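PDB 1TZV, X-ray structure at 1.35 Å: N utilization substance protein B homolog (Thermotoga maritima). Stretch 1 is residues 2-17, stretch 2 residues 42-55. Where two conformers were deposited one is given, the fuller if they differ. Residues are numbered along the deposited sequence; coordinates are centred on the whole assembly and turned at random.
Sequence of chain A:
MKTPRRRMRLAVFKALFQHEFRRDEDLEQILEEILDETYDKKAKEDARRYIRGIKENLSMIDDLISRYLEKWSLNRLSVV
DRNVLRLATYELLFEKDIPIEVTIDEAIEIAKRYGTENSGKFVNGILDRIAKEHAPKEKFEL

Stretch 1 (2-17) KTPRRRMRLAVFKALF
Stretch 2 42-55: KAKEDARRYIRGIK

Two helices of one chain pack here mainly through apolar groups; no hydrogen bond or salt bridge joins them. Residues 2-4 are extended, and Pro4 (phi/psi -69/152) takes the N-cap position, its O accepting from Met8 N at 3.1 Å. Residues 5-17 and 42-55 are helical, with phi near -60° and psi near -45°, and both helices run on beyond at least one end. Their axes approach to 8.9 Å and cross at -40°, N-to-C directions broadly alike. Register is set by Met8 CA to Ala43 CA at 5.3 Å and Val12 CA to Ala47 CA at 5.7 Å, one turn later on both helices. Alanine suits these two positions because its methyl lets the backbones come so near.

Met8 is the first knob, set among Ala43, Asp46, Ala47 and Tyr50. Its chi angles are t, m, m (176°, -75°, -69°). This fold lays Met8 CG 3.5 Å from Ala43 O and 3.7 Å from Asp46 CB, and carries the sulfur over one face of the Tyr50 ring: Met8 SD lies 4.4 Å from the ring centroid, 16° off the normal, a sulfur-aromatic contact. The last torsion brings Met8 CE to 3.8 Å from Tyr50 CE1. An unbranched, flexible thioether can follow such a path. Tyr50 (chi1 -89°, chi2 62°) offers its ring to Met8, while its OH is hydrogen-bonded elsewhere in the structure.

One turn on, Val12 is the second knob, among Ala47, Tyr50, Ile51 and Ile54. With chi1 t (174°), Val12 CG2 lies 3.9 Å from Ala47 CB and 3.6 Å from Tyr50 CB, and Val12 CG1 lies 3.7 Å from Ile51 CD1 and 4.0 Å from Ile54 CD1; a short beta-branched side chain can hold two methyls in such a hole.

Ile51 leaves its backbone sideways, but chi angles m, m (-77°, -62°) bring its CD1 nearer, 4.0 Å from Ala15 CB. Leu16 (m, t; -66°, 169°) likewise starts sideways and reaches in, Leu16 CD2 lying 4.2 Å from Ile51 CD1 and 4.1 Å from Ile54 CG2. Ile54 is m, t (-69°, 164°). At the other end Thr3, chi1 m (-56°), turns CG2 to 3.6 Å from Ala43 CB.

Asp46 (m, chi2 -22°) uses its carboxylate within its own helix: OD2 forms a salt bridge with Lys42 NZ at 3.1 Å, and OD1 another with Arg49 NH2 at 3.1 Å. Lys42 (t, p, t, m) and Arg49 (t, t, p, chi4 -101°) bend to reach it.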

# COMPACT_ATOMS: atom_id res chain seq x y z
N LYS A 2 9.15 18.09 9.22
CA LYS A 2 9.32 16.64 9.18
C LYS A 2 8.32 16.16 8.14
O LYS A 2 7.22 16.71 8.06
CB LYS A 2 8.96 16.04 10.53
CG LYS A 2 9.03 14.52 10.58
CD LYS A 2 8.45 13.98 11.89
CE LYS A 2 9.04 14.69 13.10
NZ LYS A 2 8.70 14.03 14.40
N THR A 3 8.69 15.16 7.34
CA THR A 3 7.76 14.65 6.33
C THR A 3 6.80 13.69 7.02
O THR A 3 7.21 12.72 7.64
CB THR A 3 8.51 13.90 5.21
OG1 THR A 3 9.50 14.76 4.63
CG2 THR A 3 7.52 13.46 4.11
N PRO A 4 5.49 13.98 6.94
CA PRO A 4 4.55 13.07 7.60
C PRO A 4 4.44 11.68 6.95
O PRO A 4 4.67 11.52 5.74
CB PRO A 4 3.22 13.84 7.59
CG PRO A 4 3.37 14.77 6.43
CD PRO A 4 4.81 15.19 6.46
N ARG A 5 4.11 10.71 7.78
CA ARG A 5 3.94 9.33 7.33
C ARG A 5 2.95 9.27 6.17
O ARG A 5 3.16 8.52 5.22
CB ARG A 5 3.42 8.47 8.48
CG ARG A 5 2.95 7.07 8.06
CD ARG A 5 2.44 6.25 9.25
NE ARG A 5 1.23 6.82 9.82
CZ ARG A 5 1.14 7.28 11.07
NH1 ARG A 5 -0.00 7.79 11.51
NH2 ARG A 5 2.20 7.24 11.87
N ARG A 6 1.88 10.05 6.23
CA ARG A 6 0.90 10.02 5.16
C ARG A 6 1.47 10.41 3.82
O ARG A 6 1.08 9.83 2.80
CB ARG A 6 -0.27 10.95 5.47
CG ARG A 6 -1.30 10.37 6.41
CD ARG A 6 -2.51 11.28 6.50
NE ARG A 6 -3.50 10.79 7.45
CZ ARG A 6 -3.58 11.15 8.73
NH1 ARG A 6 -4.53 10.63 9.50
NH2 ARG A 6 -2.72 12.03 9.24
N ARG A 7 2.37 11.38 3.79
CA ARG A 7 2.97 11.82 2.53
C ARG A 7 4.00 10.80 2.04
O ARG A 7 4.09 10.54 0.84
CB ARG A 7 3.59 13.22 2.68
CG ARG A 7 4.01 13.84 1.35
CD ARG A 7 4.13 15.38 1.38
NE ARG A 7 4.45 15.89 0.05
CZ ARG A 7 5.67 16.18 -0.39
NH1 ARG A 7 5.85 16.61 -1.63
NH2 ARG A 7 6.71 16.06 0.42
N MET A 8 4.76 10.22 2.96
CA MET A 8 5.73 9.19 2.61
C MET A 8 4.95 8.04 1.96
O MET A 8 5.32 7.58 0.87
CB MET A 8 6.43 8.70 3.89
CG MET A 8 7.43 7.55 3.73
SD MET A 8 6.73 5.90 3.47
CE MET A 8 5.99 5.58 5.09
N ARG A 9 3.88 7.59 2.60
CA ARG A 9 3.10 6.48 2.07
C ARG A 9 2.45 6.81 0.74
O ARG A 9 2.35 5.93 -0.13
CB ARG A 9 2.02 6.03 3.06
CG ARG A 9 1.40 4.70 2.68
CD ARG A 9 0.20 4.35 3.53
NE ARG A 9 0.53 4.05 4.92
CZ ARG A 9 0.30 4.87 5.94
NH1 ARG A 9 -0.24 6.07 5.74
NH2 ARG A 9 0.53 4.46 7.17
N LEU A 10 2.02 8.06 0.56
CA LEU A 10 1.41 8.45 -0.71
C LEU A 10 2.44 8.39 -1.84
O LEU A 10 2.08 8.10 -2.97
CB LEU A 10 0.82 9.86 -0.63
CG LEU A 10 -0.64 10.00 -0.20
CD1 LEU A 10 -0.95 11.48 -0.09
CD2 LEU A 10 -1.60 9.29 -1.18
N ALA A 11 3.71 8.66 -1.54
CA ALA A 11 4.73 8.60 -2.59
C ALA A 11 4.87 7.14 -3.06
O ALA A 11 5.05 6.88 -4.26
CB ALA A 11 6.09 9.11 -2.06
N VAL A 12 4.80 6.20 -2.12
CA VAL A 12 4.87 4.78 -2.44
C VAL A 12 3.67 4.44 -3.34
O VAL A 12 3.82 3.79 -4.38
CB VAL A 12 4.85 3.92 -1.14
CG1 VAL A 12 4.77 2.47 -1.50
CG2 VAL A 12 6.10 4.19 -0.32
N PHE A 13 2.49 4.89 -2.93
CA PHE A 13 1.30 4.64 -3.72
C PHE A 13 1.43 5.24 -5.12
O PHE A 13 1.10 4.57 -6.09
CB PHE A 13 0.05 5.20 -3.05
CG PHE A 13 -1.17 5.09 -3.91
CD1 PHE A 13 -1.80 3.86 -4.07
CD2 PHE A 13 -1.60 6.17 -4.65
CE1 PHE A 13 -2.85 3.72 -4.98
CE2 PHE A 13 -2.65 6.04 -5.57
CZ PHE A 13 -3.27 4.81 -5.73
N LYS A 14 1.91 6.47 -5.22
CA LYS A 14 2.06 7.08 -6.54
C LYS A 14 3.01 6.30 -7.43
O LYS A 14 2.77 6.19 -8.64
CB LYS A 14 2.53 8.53 -6.40
CG LYS A 14 1.50 9.44 -5.77
CD LYS A 14 1.97 10.89 -5.71
CE LYS A 14 3.20 11.03 -4.83
NZ LYS A 14 3.75 12.41 -4.86
N ALA A 15 4.07 5.73 -6.87
CA ALA A 15 5.00 4.94 -7.68
C ALA A 15 4.27 3.69 -8.20
O ALA A 15 4.40 3.33 -9.37
CB ALA A 15 6.25 4.56 -6.86
N LEU A 16 3.50 3.03 -7.33
CA LEU A 16 2.74 1.85 -7.73
C LEU A 16 1.72 2.21 -8.82
O LEU A 16 1.59 1.48 -9.80
CB LEU A 16 1.98 1.24 -6.53
CG LEU A 16 2.88 0.67 -5.44
CD1 LEU A 16 2.02 0.36 -4.23
CD2 LEU A 16 3.57 -0.58 -5.92
N PHE A 17 1.02 3.32 -8.63
CA PHE A 17 0.02 3.78 -9.60
C PHE A 17 0.68 4.05 -10.96
O PHE A 17 0.22 3.56 -12.01
CB PHE A 17 -0.63 5.05 -9.02
CG PHE A 17 -1.66 5.71 -9.92
CD1 PHE A 17 -1.27 6.56 -10.96
CD2 PHE A 17 -3.02 5.55 -9.66
CE1 PHE A 17 -2.23 7.25 -11.73
CE2 PHE A 17 -3.99 6.23 -10.42
CZ PHE A 17 -3.59 7.08 -11.46
N LYS A 42 14.46 10.56 6.17
CA LYS A 42 13.70 9.42 6.70
C LYS A 42 12.57 9.00 5.74
O LYS A 42 12.36 7.81 5.51
CB LYS A 42 13.11 9.79 8.07
CG LYS A 42 12.22 8.73 8.67
CD LYS A 42 13.00 7.51 9.12
CE LYS A 42 12.05 6.39 9.53
NZ LYS A 42 10.87 6.92 10.28
N ALA A 43 11.85 9.97 5.20
CA ALA A 43 10.76 9.64 4.28
C ALA A 43 11.30 8.96 3.02
O ALA A 43 10.68 8.04 2.49
CB ALA A 43 9.99 10.89 3.91
N LYS A 44 12.46 9.39 2.53
CA LYS A 44 13.03 8.76 1.35
C LYS A 44 13.44 7.34 1.68
O LYS A 44 13.23 6.42 0.90
CB LYS A 44 14.24 9.54 0.84
CG LYS A 44 13.89 10.89 0.24
CD LYS A 44 15.15 11.62 -0.23
CE LYS A 44 14.82 12.95 -0.88
NZ LYS A 44 16.04 13.76 -1.14
N GLU A 45 14.07 7.16 2.84
CA GLU A 45 14.50 5.84 3.29
C GLU A 45 13.29 4.92 3.41
O GLU A 45 13.30 3.79 2.92
CB GLU A 45 15.19 5.96 4.65
CG GLU A 45 15.68 4.67 5.26
CD GLU A 45 16.13 4.85 6.70
OE1 GLU A 45 16.59 5.97 7.04
OE2 GLU A 45 16.03 3.88 7.48
N ASP A 46 12.25 5.40 4.08
CA ASP A 46 11.05 4.60 4.27
C ASP A 46 10.37 4.24 2.95
O ASP A 46 10.05 3.08 2.72
CB ASP A 46 10.06 5.33 5.18
CG ASP A 46 10.59 5.51 6.60
OD1 ASP A 46 11.48 4.75 7.00
OD2 ASP A 46 10.07 6.41 7.30
N ALA A 47 10.16 5.23 2.09
CA ALA A 47 9.50 4.97 0.80
C ALA A 47 10.27 3.94 -0.01
O ALA A 47 9.69 3.03 -0.58
CB ALA A 47 9.34 6.24 0.03
N ARG A 48 11.60 4.05 -0.01
CA ARG A 48 12.44 3.09 -0.74
C ARG A 48 12.30 1.67 -0.16
O ARG A 48 12.23 0.69 -0.91
CB ARG A 48 13.91 3.55 -0.72
CG ARG A 48 14.15 4.77 -1.58
CD ARG A 48 15.53 5.40 -1.34
NE ARG A 48 15.67 6.57 -2.20
CZ ARG A 48 16.35 7.67 -1.86
NH1 ARG A 48 16.41 8.69 -2.71
NH2 ARG A 48 16.95 7.74 -0.69
N ARG A 49 12.28 1.55 1.17
CA ARG A 49 12.13 0.24 1.80
C ARG A 49 10.77 -0.37 1.42
O ARG A 49 10.66 -1.56 1.09
CB ARG A 49 12.25 0.36 3.33
CG ARG A 49 12.13 -0.97 4.04
CD ARG A 49 12.22 -0.86 5.57
NE ARG A 49 11.10 -0.13 6.15
CZ ARG A 49 11.15 1.14 6.54
NH1 ARG A 49 10.08 1.73 7.04
NH2 ARG A 49 12.29 1.82 6.45
N TYR A 50 9.72 0.46 1.49
CA TYR A 50 8.37 0.01 1.10
C TYR A 50 8.34 -0.52 -0.34
O TYR A 50 7.86 -1.63 -0.60
CB TYR A 50 7.35 1.16 1.21
CG TYR A 50 6.65 1.34 2.55
CD1 TYR A 50 7.39 1.65 3.71
CD2 TYR A 50 5.26 1.25 2.66
CE1 TYR A 50 6.74 1.88 4.92
CE2 TYR A 50 4.61 1.46 3.88
CZ TYR A 50 5.35 1.79 5.00
OH TYR A 50 4.70 2.08 6.17
N ILE A 51 8.83 0.29 -1.27
CA ILE A 51 8.80 -0.11 -2.67
C ILE A 51 9.62 -1.38 -2.91
O ILE A 51 9.18 -2.28 -3.62
CB ILE A 51 9.26 1.06 -3.57
CG1 ILE A 51 8.10 2.07 -3.70
CG2 ILE A 51 9.72 0.56 -4.94
CD1 ILE A 51 6.83 1.51 -4.39
N ARG A 52 10.79 -1.48 -2.29
CA ARG A 52 11.58 -2.70 -2.48
C ARG A 52 10.89 -3.90 -1.84
O ARG A 52 10.92 -5.00 -2.40
CB ARG A 52 12.99 -2.52 -1.94
CG ARG A 52 13.81 -1.65 -2.88
CD ARG A 52 15.23 -1.40 -2.41
NE ARG A 52 16.06 -2.61 -2.41
CZ ARG A 52 17.36 -2.59 -2.09
NH1 ARG A 52 17.92 -1.44 -1.75
NH2 ARG A 52 18.07 -3.71 -2.10
N GLY A 53 10.24 -3.67 -0.70
CA GLY A 53 9.53 -4.74 -0.01
C GLY A 53 8.33 -5.24 -0.79
O GLY A 53 8.05 -6.44 -0.83
N ILE A 54 7.61 -4.32 -1.43
CA ILE A 54 6.45 -4.70 -2.21
C ILE A 54 6.94 -5.44 -3.46
O ILE A 54 6.38 -6.47 -3.83
CB ILE A 54 5.62 -3.46 -2.57
CG1 ILE A 54 4.97 -2.90 -1.29
CG2 ILE A 54 4.58 -3.80 -3.65
CD1 ILE A 54 4.45 -1.48 -1.42
N LYS A 55 8.00 -4.94 -4.08
CA LYS A 55 8.51 -5.61 -5.27
C LYS A 55 9.01 -7.02 -4.97
O LYS A 55 8.71 -7.96 -5.71
CB LYS A 55 9.65 -4.78 -5.90
CG LYS A 55 10.17 -5.38 -7.20
CD LYS A 55 10.98 -4.39 -8.02
CE LYS A 55 12.37 -4.17 -7.46
NZ LYS A 55 13.23 -3.45 -8.44